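Local coordinates for glycosyl hydrolase 25 (Streptococcus pneumoniae, PDB 4FF5), which probably hydrolyses glycosidic bonds in peptidoglycan, as family 25 muramidases do, and acts as a virulence factor that takes part in host-cell invasion, at residues P53-L57 with L244-I249; D225-H229 with T258-L262; A136-Y140 with K173-A179. One frame throughout, in Å; residues are numbered along the deposited sequence. Where two conformers were deposited one is given.

Contact 1 (P53-L57 with L244-I249)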
loop_
_atom_site.group_PDB
_atom_site.type_symbol
_atom_site.label_atom_id
_atom_site.label_comp_id
_atom_site.label_asym_id
_atom_site.label_seq_id
_atom_site.Cartn_x
_atom_site.Cartn_y
_atom_site.Cartn_z
ATOM N N PRO A 53 2.697 -13.982 3.883
ATOM C CA PRO A 53 2.039 -12.696 4.124
ATOM C C PRO A 53 2.342 -11.648 3.044
ATOM O O PRO A 53 3.309 -11.794 2.286
ATOM C CB PRO A 53 2.643 -12.251 5.452
ATOM C CG PRO A 53 3.978 -12.885 5.491
ATOM C CD PRO A 53 3.819 -14.216 4.809
ATOM N N ILE A 54 1.498 -10.621 2.977
ATOM C CA ILE A 54 1.742 -9.446 2.144
ATOM C C ILE A 54 2.358 -8.358 3.030
ATOM O O ILE A 54 1.822 -8.041 4.100
ATOM C CB ILE A 54 0.432 -8.933 1.503
ATOM C CG1 ILE A 54 -0.138 -9.990 0.525
ATOM C CG2 ILE A 54 0.628 -7.561 0.851
ATOM C CD1 ILE A 54 -1.646 -9.872 0.351
ATOM N N ILE A 55 3.483 -7.796 2.590
ATOM C CA ILE A 55 4.119 -6.717 3.331
ATOM C C ILE A 55 3.904 -5.362 2.650
ATOM O O ILE A 55 3.547 -5.280 1.464
ATOM C CB ILE A 55 5.639 -6.967 3.550
ATOM C CG1 ILE A 55 6.394 -6.897 2.207
ATOM C CG2 ILE A 55 5.849 -8.291 4.289
ATOM C CD1 ILE A 55 7.910 -7.022 2.338
ATOM N N ASP A 56 4.057 -4.304 3.439
ATOM C CA ASP A 56 4.219 -2.961 2.897
ATOM C C ASP A 56 5.500 -2.359 3.474
ATOM O O ASP A 56 5.870 -2.632 4.630
ATOM C CB ASP A 56 2.968 -2.077 3.061
ATOM C CG ASP A 56 2.593 -1.827 4.522
ATOM O OD1 ASP A 56 1.752 -2.584 5.064
ATOM O OD2 ASP A 56 3.149 -0.876 5.124
ATOM N N LEU A 57 6.178 -1.581 2.632
ATOM C CA LEU A 57 7.513 -1.074 2.886
ATOM C C LEU A 57 7.572 0.356 2.418
ATOM O O LEU A 57 6.826 0.756 1.508
ATOM C CB LEU A 57 8.541 -1.837 2.044
ATOM C CG LEU A 57 8.837 -3.284 2.310
ATOM C CD1 LEU A 57 9.603 -3.814 1.110
ATOM C CD2 LEU A 57 9.680 -3.404 3.574
ATOM N N LEU A 244 8.214 -4.936 10.540
ATOM C CA LEU A 244 7.530 -4.803 9.253
ATOM C C LEU A 244 6.016 -4.749 9.409
ATOM O O LEU A 244 5.423 -5.487 10.222
ATOM C CB LEU A 244 7.862 -5.982 8.331
ATOM C CG LEU A 244 9.183 -6.000 7.570
ATOM C CD1 LEU A 244 9.352 -7.336 6.860
ATOM C CD2 LEU A 244 9.222 -4.832 6.591
ATOM N N ASP A 245 5.396 -3.901 8.600
ATOM C CA ASP A 245 3.953 -3.936 8.442
ATOM C C ASP A 245 3.579 -5.207 7.705
ATOM O O ASP A 245 4.060 -5.428 6.579
ATOM C CB ASP A 245 3.469 -2.767 7.578
ATOM C CG ASP A 245 3.574 -1.407 8.266
ATOM O OD1 ASP A 245 3.398 -0.379 7.559
ATOM O OD2 ASP A 245 3.829 -1.338 9.486
ATOM N N ILE A 246 2.670 -6.000 8.288
ATOM C CA ILE A 246 2.205 -7.225 7.641
ATOM C C ILE A 246 0.703 -7.172 7.421
ATOM O O ILE A 246 -0.054 -6.653 8.257
ATOM C CB ILE A 246 2.532 -8.528 8.425
ATOM C CG1 ILE A 246 3.941 -8.488 9.014
ATOM C CG2 ILE A 246 2.302 -9.744 7.525
ATOM C CD1 ILE A 246 5.048 -8.397 7.992
ATOM N N ASN A 247 0.316 -7.708 6.272
ATOM C CA ASN A 247 -1.041 -7.683 5.778
ATOM C C ASN A 247 -1.491 -9.086 5.399
ATOM O O ASN A 247 -0.676 -9.959 5.038
ATOM C CB ASN A 247 -1.112 -6.782 4.532
ATOM C CG ASN A 247 -0.555 -5.398 4.787
ATOM O OD1 ASN A 247 -1.256 -4.527 5.282
ATOM N ND2 ASN A 247 0.730 -5.202 4.490
ATOM N N VAL A 248 -2.795 -9.301 5.441
ATOM C CA VAL A 248 -3.359 -10.539 4.902
ATOM C C VAL A 248 -4.627 -10.206 4.091
ATOM O O VAL A 248 -5.325 -9.247 4.399
ATOM C CB VAL A 248 -3.611 -11.558 6.045
ATOM C CG1 VAL A 248 -4.757 -11.091 6.942
ATOM C CG2 VAL A 248 -3.894 -12.948 5.496
ATOM N N ILE A 249 -4.882 -10.965 3.026
ATOM C CA ILE A 249 -6.198 -10.939 2.366
ATOM C C ILE A 249 -7.278 -11.280 3.430
ATOM O O ILE A 249 -7.102 -12.201 4.232
ATOM C CB ILE A 249 -6.257 -11.949 1.186
ATOM C CG1 ILE A 249 -5.258 -11.601 0.055
ATOM C CG2 ILE A 249 -7.680 -12.091 0.633
ATOM C CD1 ILE A 249 -5.335 -10.186 -0.479
HETATM O O HOH W 1 7.001 -2.058 6.987
#
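I54 and N247 face each other as an antiparallel hydrogen-bonded pair, and this is where the first strand of the sheet, 54-57, meets the last, 244-249. I54 N bonds N247 O at 3.1 Å, and N247 N returns the bond to I54 O at 2.7 Å.

Take the N247 side chain outward. CB lies 3.2 Å from I54 O, and CG stands between I54 O and D56 OD1, 3.6 Å from each. With chi1 at -54°, CG lies beside the residue's own backbone N, and the amide is carried over the neighbouring strand toward D56. At the tip the two amide atoms part company. OD1 takes a hydrogen bond from W205, while ND2 has two acceptors: D56 OD1 at 2.9 Å, met almost straight (173°) on the anti lone pair, and I54 O at 3.1 Å, approached from above the carbonyl plane.

D56 continues along the same face to D245, whose OD1 is only 2.5 Å from D56 OD2, with the two carboxylate planes turned 50° apart. The other face is apolar: I55 CG2 meets I246 CD1 at 3.8 Å. Just before the strand, P53 CB presses on I246 CG2.

This pairing closes the barrel expected of family 25. Chemically, I54 O is gripped by two donors of one residue, and D56 OD1 accepts from both N247 and Q230, which probably limits rotation of the carboxylate.

Contact 2 (D225-H229 with T258-L262)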
loop_
_atom_site.group_PDB
_atom_site.type_symbol
_atom_site.label_atom_id
_atom_site.label_comp_id
_atom_site.label_asym_id
_atom_site.label_seq_id
_atom_site.Cartn_x
_atom_site.Cartn_y
_atom_site.Cartn_z
ATOM N N ASP A 225 -17.075 -4.255 3.247
ATOM C CA ASP A 225 -16.351 -5.398 2.633
ATOM C C ASP A 225 -14.922 -5.113 2.129
ATOM O O ASP A 225 -14.655 -4.987 0.914
ATOM C CB ASP A 225 -17.169 -6.032 1.505
ATOM C CG ASP A 225 -17.126 -5.223 0.233
ATOM O OD1 ASP A 225 -17.352 -3.998 0.299
ATOM O OD2 ASP A 225 -16.858 -5.816 -0.840
ATOM N N TYR A 226 -13.975 -5.080 3.041
ATOM C CA TYR A 226 -12.584 -4.794 2.683
ATOM C C TYR A 226 -11.863 -6.046 2.114
ATOM O O TYR A 226 -12.226 -7.190 2.424
ATOM C CB TYR A 226 -11.881 -4.228 3.919
ATOM C CG TYR A 226 -11.906 -5.193 5.087
ATOM C CD1 TYR A 226 -10.870 -6.111 5.281
ATOM C CD2 TYR A 226 -12.980 -5.202 5.989
ATOM C CE1 TYR A 226 -10.907 -7.018 6.327
ATOM C CE2 TYR A 226 -13.037 -6.120 7.028
ATOM C CZ TYR A 226 -11.995 -7.019 7.198
ATOM O OH TYR A 226 -12.023 -7.899 8.250
ATOM N N ASP A 227 -10.829 -5.814 1.302
ATOM C CA ASP A 227 -10.089 -6.893 0.658
ATOM C C ASP A 227 -8.852 -7.314 1.438
ATOM O O ASP A 227 -8.388 -8.454 1.341
ATOM C CB ASP A 227 -9.631 -6.441 -0.730
ATOM C CG ASP A 227 -10.745 -6.423 -1.741
ATOM O OD1 ASP A 227 -11.769 -7.097 -1.534
ATOM O OD2 ASP A 227 -10.584 -5.741 -2.775
ATOM N N ILE A 228 -8.286 -6.387 2.197
ATOM C CA ILE A 228 -6.965 -6.639 2.781
ATOM C C ILE A 228 -6.854 -5.892 4.124
ATOM O O ILE A 228 -7.402 -4.803 4.293
ATOM C CB ILE A 228 -5.837 -6.306 1.749
ATOM C CG1 ILE A 228 -4.430 -6.567 2.324
ATOM C CG2 ILE A 228 -6.024 -4.915 1.140
ATOM C CD1 ILE A 228 -3.339 -6.706 1.270
ATOM N N HIS A 229 -6.172 -6.535 5.066
ATOM C CA HIS A 229 -6.110 -6.133 6.464
ATOM C C HIS A 229 -4.674 -5.984 6.899
ATOM O O HIS A 229 -3.878 -6.937 6.860
ATOM C CB HIS A 229 -6.868 -7.170 7.299
ATOM C CG HIS A 229 -6.625 -7.097 8.790
ATOM N ND1 HIS A 229 -6.700 -8.190 9.578
ATOM C CD2 HIS A 229 -6.328 -6.016 9.638
ATOM C CE1 HIS A 229 -6.443 -7.843 10.851
ATOM N NE2 HIS A 229 -6.225 -6.513 10.892
ATOM N N THR A 258 -9.075 -12.736 -4.691
ATOM C CA THR A 258 -8.751 -11.413 -4.162
ATOM C C THR A 258 -7.271 -11.081 -4.325
ATOM O O THR A 258 -6.914 -9.946 -4.634
ATOM C CB THR A 258 -9.214 -11.269 -2.698
ATOM O OG1 THR A 258 -10.622 -11.558 -2.626
ATOM C CG2 THR A 258 -9.000 -9.834 -2.190
ATOM N N PHE A 259 -6.411 -12.067 -4.125
ATOM C CA PHE A 259 -5.003 -11.874 -4.415
ATOM C C PHE A 259 -4.793 -11.524 -5.896
ATOM O O PHE A 259 -4.019 -10.627 -6.222
ATOM C CB PHE A 259 -4.171 -13.115 -4.036
ATOM C CG PHE A 259 -2.701 -12.888 -4.165
ATOM C CD1 PHE A 259 -1.966 -12.388 -3.097
ATOM C CD2 PHE A 259 -2.061 -13.110 -5.373
ATOM C CE1 PHE A 259 -0.608 -12.128 -3.235
ATOM C CE2 PHE A 259 -0.708 -12.872 -5.519
ATOM C CZ PHE A 259 0.017 -12.373 -4.448
ATOM N N ARG A 260 -5.453 -12.265 -6.791
ATOM C CA ARG A 260 -5.390 -11.975 -8.225
ATOM C C ARG A 260 -5.797 -10.529 -8.488
ATOM O O ARG A 260 -5.097 -9.794 -9.178
ATOM C CB ARG A 260 -6.295 -12.915 -9.042
ATOM C CG ARG A 260 -6.298 -12.563 -10.528
ATOM C CD ARG A 260 -7.390 -13.293 -11.305
ATOM N N LYS A 261 -6.934 -10.132 -7.931
ATOM C CA LYS A 261 -7.419 -8.771 -8.055
ATOM C C LYS A 261 -6.348 -7.728 -7.681
ATOM O O LYS A 261 -6.129 -6.748 -8.403
ATOM C CB LYS A 261 -8.634 -8.594 -7.158
ATOM C CG LYS A 261 -9.176 -7.187 -7.176
ATOM C CD LYS A 261 -10.468 -7.092 -6.396
ATOM C CE LYS A 261 -10.759 -5.657 -6.032
ATOM N NZ LYS A 261 -11.947 -5.570 -5.128
ATOM N N LEU A 262 -5.692 -7.948 -6.547
ATOM C CA LEU A 262 -4.811 -6.924 -5.960
ATOM C C LEU A 262 -3.396 -6.952 -6.503
ATOM O O LEU A 262 -2.707 -5.920 -6.498
ATOM C CB LEU A 262 -4.774 -7.046 -4.431
ATOM C CG LEU A 262 -6.132 -6.888 -3.706
ATOM C CD1 LEU A 262 -5.937 -6.819 -2.197
ATOM C CD2 LEU A 262 -6.892 -5.662 -4.173
HETATM O O HOH W 2 -13.318 -8.130 -3.721
#
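The carboxylate of D227 is the flat group here, and the methyl of T258 sits over one of its faces, CG2 lying 3.9 Å from D227 CG. K261 NZ comes in at the edge instead, close to the carboxylate plane, on the OD2 side. The carboxylate oxygens are occupied differently. OD2 turns its syn lone pair to K261 NZ and makes a salt bridge of 2.7 Å; it also accepts a hydrogen bond from S203. OD1 is reached by a water that donates to it at 2.9 Å and accepts from K261 NZ at 3.2 Å, so ammonium and carboxylate are joined once directly and once through solvent.

K261 gets there with its chain fully stretched, chi1 178° and every later torsion near 180°, and it crosses the aspartate side chain at about a right angle. T202 O takes a further hydrogen bond from NZ, which leaves the ammonium held between several oxygens and probably favours its charged form.

Below the polar pair the contact turns apolar. D227 CB meets T258 CG2 at 3.7 Å, and I228 CG2 meets L262 CD1 at 3.8 Å. T258 offers only its methyl to this side, because OG1 bonds back to N254 O, just before the helix starts. T258, K261 and L262 fall on one side of helix 255-263, three and four residues apart, and all three point at segment 225-229.

L262 and I228 both reach W152, and I249 packs on T258 and L262. The helix that follows the last strand therefore lies across the ends where the parallel strands begin. That is the floor of a TIM barrel, the end opposite the one where such enzymes carry their active sites.

Contact 3 (A136-Y140 with K173-A179)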
loop_
_atom_site.group_PDB
_atom_site.type_symbol
_atom_site.label_atom_id
_atom_site.label_comp_id
_atom_site.label_asym_id
_atom_site.label_seq_id
_atom_site.Cartn_x
_atom_site.Cartn_y
_atom_site.Cartn_z
ATOM N N ALA A 136 -0.991 13.544 -6.425
ATOM C CA ALA A 136 -1.450 12.442 -7.280
ATOM C C ALA A 136 -0.625 12.369 -8.559
ATOM O O ALA A 136 -0.299 11.286 -9.018
ATOM C CB ALA A 136 -2.933 12.585 -7.610
ATOM N N GLU A 137 -0.292 13.522 -9.136
ATOM C CA GLU A 137 0.498 13.509 -10.368
ATOM C C GLU A 137 1.949 13.076 -10.127
ATOM O O GLU A 137 2.475 12.242 -10.865
ATOM C CB GLU A 137 0.419 14.855 -11.101
ATOM C CG GLU A 137 1.165 14.836 -12.426
ATOM C CD GLU A 137 0.749 15.943 -13.371
ATOM O OE1 GLU A 137 -0.007 16.847 -12.950
ATOM O OE2 GLU A 137 1.179 15.891 -14.548
ATOM N N VAL A 138 2.577 13.637 -9.093
ATOM C CA VAL A 138 3.931 13.255 -8.671
ATOM C C VAL A 138 4.038 11.745 -8.410
ATOM O O VAL A 138 5.054 11.093 -8.760
ATOM C CB VAL A 138 4.357 14.057 -7.408
ATOM C CG1 VAL A 138 5.680 13.554 -6.832
ATOM C CG2 VAL A 138 4.449 15.548 -7.721
ATOM N N PHE A 139 2.988 11.208 -7.791
ATOM C CA PHE A 139 2.895 9.795 -7.372
ATOM C C PHE A 139 2.743 8.932 -8.604
ATOM O O PHE A 139 3.489 7.986 -8.793
ATOM C CB PHE A 139 1.681 9.662 -6.453
ATOM C CG PHE A 139 1.282 8.251 -6.096
ATOM C CD1 PHE A 139 2.229 7.289 -5.698
ATOM C CD2 PHE A 139 -0.078 7.917 -6.029
ATOM C CE1 PHE A 139 1.827 6.003 -5.325
ATOM C CE2 PHE A 139 -0.474 6.637 -5.639
ATOM C CZ PHE A 139 0.476 5.686 -5.274
ATOM N N TYR A 140 1.782 9.283 -9.461
ATOM C CA TYR A 140 1.579 8.530 -10.686
ATOM C C TYR A 140 2.825 8.509 -11.579
ATOM O O TYR A 140 3.194 7.456 -12.086
ATOM C CB TYR A 140 0.369 9.029 -11.463
ATOM C CG TYR A 140 -0.004 8.123 -12.604
ATOM C CD1 TYR A 140 0.433 8.399 -13.907
ATOM C CD2 TYR A 140 -0.743 6.966 -12.381
ATOM C CE1 TYR A 140 0.108 7.561 -14.959
ATOM C CE2 TYR A 140 -1.070 6.118 -13.426
ATOM C CZ TYR A 140 -0.649 6.428 -14.707
ATOM O OH TYR A 140 -0.973 5.595 -15.733
ATOM N N LYS A 173 -7.934 12.599 -9.809
ATOM C CA LYS A 173 -6.763 12.985 -10.589
ATOM C C LYS A 173 -5.971 11.755 -11.034
ATOM O O LYS A 173 -5.571 11.645 -12.205
ATOM C CB LYS A 173 -5.883 13.980 -9.830
ATOM C CG LYS A 173 -4.651 14.442 -10.609
ATOM C CD LYS A 173 -5.047 15.445 -11.703
ATOM C CE LYS A 173 -3.812 16.104 -12.297
ATOM N NZ LYS A 173 -4.210 17.129 -13.300
ATOM N N LEU A 174 -5.772 10.809 -10.115
ATOM C CA LEU A 174 -5.038 9.592 -10.427
ATOM C C LEU A 174 -5.715 8.820 -11.558
ATOM O O LEU A 174 -5.050 8.352 -12.482
ATOM C CB LEU A 174 -4.947 8.727 -9.169
ATOM C CG LEU A 174 -3.928 7.606 -9.079
ATOM C CD1 LEU A 174 -2.533 8.136 -9.379
ATOM C CD2 LEU A 174 -3.982 6.973 -7.696
ATOM N N ALA A 175 -7.047 8.714 -11.487
ATOM C CA ALA A 175 -7.844 8.055 -12.542
ATOM C C ALA A 175 -7.632 8.710 -13.904
ATOM O O ALA A 175 -7.344 8.030 -14.895
ATOM C CB ALA A 175 -9.327 8.061 -12.173
ATOM N N SER A 176 -7.757 10.033 -13.941
ATOM C CA SER A 176 -7.610 10.803 -15.172
ATOM C C SER A 176 -6.205 10.688 -15.793
ATOM O O SER A 176 -6.038 10.909 -16.982
ATOM C CB SER A 176 -7.938 12.275 -14.924
ATOM O OG SER A 176 -6.839 12.927 -14.317
ATOM N N LEU A 177 -5.202 10.363 -14.978
ATOM C CA LEU A 177 -3.849 10.183 -15.487
ATOM C C LEU A 177 -3.653 8.783 -16.049
ATOM O O LEU A 177 -2.677 8.528 -16.751
ATOM C CB LEU A 177 -2.792 10.473 -14.412
ATOM C CG LEU A 177 -2.649 11.908 -13.908
ATOM C CD1 LEU A 177 -1.833 11.877 -12.631
ATOM C CD2 LEU A 177 -2.031 12.842 -14.948
ATOM N N GLY A 178 -4.568 7.874 -15.720
ATOM C CA GLY A 178 -4.562 6.521 -16.283
ATOM C C GLY A 178 -4.573 5.339 -15.323
ATOM O O GLY A 178 -4.667 4.188 -15.761
ATOM N N ALA A 179 -4.438 5.603 -14.025
ATOM C CA ALA A 179 -4.544 4.535 -13.020
ATOM C C ALA A 179 -5.927 3.878 -13.084
ATOM O O ALA A 179 -6.935 4.570 -13.130
ATOM C CB ALA A 179 -4.294 5.078 -11.626
HETATM O O HOH W 3 -1.802 2.958 -15.000
HETATM O O HOH W 4 -0.745 6.517 -18.103
#
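The segments 136-140 and 173-177, on helices 129-143 and 163-177, run at 45° to each other with local axes 9.3 Å apart. They belong to neighbouring outer helices of the TIM barrel, with strand 151-155 between them in the chain. A136 and L174 mark the closest backbone approach, CA to CA 5.6 Å, and the small alanine methyl rests on the CB and CG of K173. The second helix ends in a Schellman motif: G178 has positive phi, A179 N bonds back to L174 O and G178 N to A175 O.

Y140 is the main side chain. Its CG stands opposite the backbone N (chi1 -170°), which swings the ring across the end of the other helix. L177 CB lies over one face in a CH-pi contact, 4.1 Å from the ring centroid and 20° off the normal. L174 supports the root of the ring, CD1 being 3.7 Å from Y140 CB, and farther out Y140 CE2 meets A179 CB at 3.8 Å. The ring thus follows the chain as it turns out of the helix, and Y151 meets it from the strand.

L177 CD1 reaches back to the first helix, 3.6 Å from E137 CA. Deeper in, L174 CD2 touches the F139 ring, which also packs on V82, V120 and A122 of the barrel strands. Farther out, E137 and K173 carry opposite charges near each other without closing a salt bridge.

The phenol crosses to the helix end through water: one molecule stands at the ring edge, 2.6 Å from Y140 OH, and donates to L177 O at 3.1 Å.

Overall arrangement
Contacts 1 and 2 are buried and share a wall of the barrel: strands 244-249 and 228-232 are neighbours in the sheet, H229 N probably bonds to V248 O, and I54 CD1 packs on I228 CD1. Contact 1 joins strand to strand through backbone bonds and clustered acid and amide groups, whereas contact 2 sets a helix against the start of a strand and the loop leading into it, with one salt bridge above a small apolar patch. Contact 3, about 24 Å from contact 1 between centres and on the opposite side of the chain's centre, is only partly buried. It joins two outer helices without a direct hydrogen bond, relying on aliphatic and aromatic packing and water.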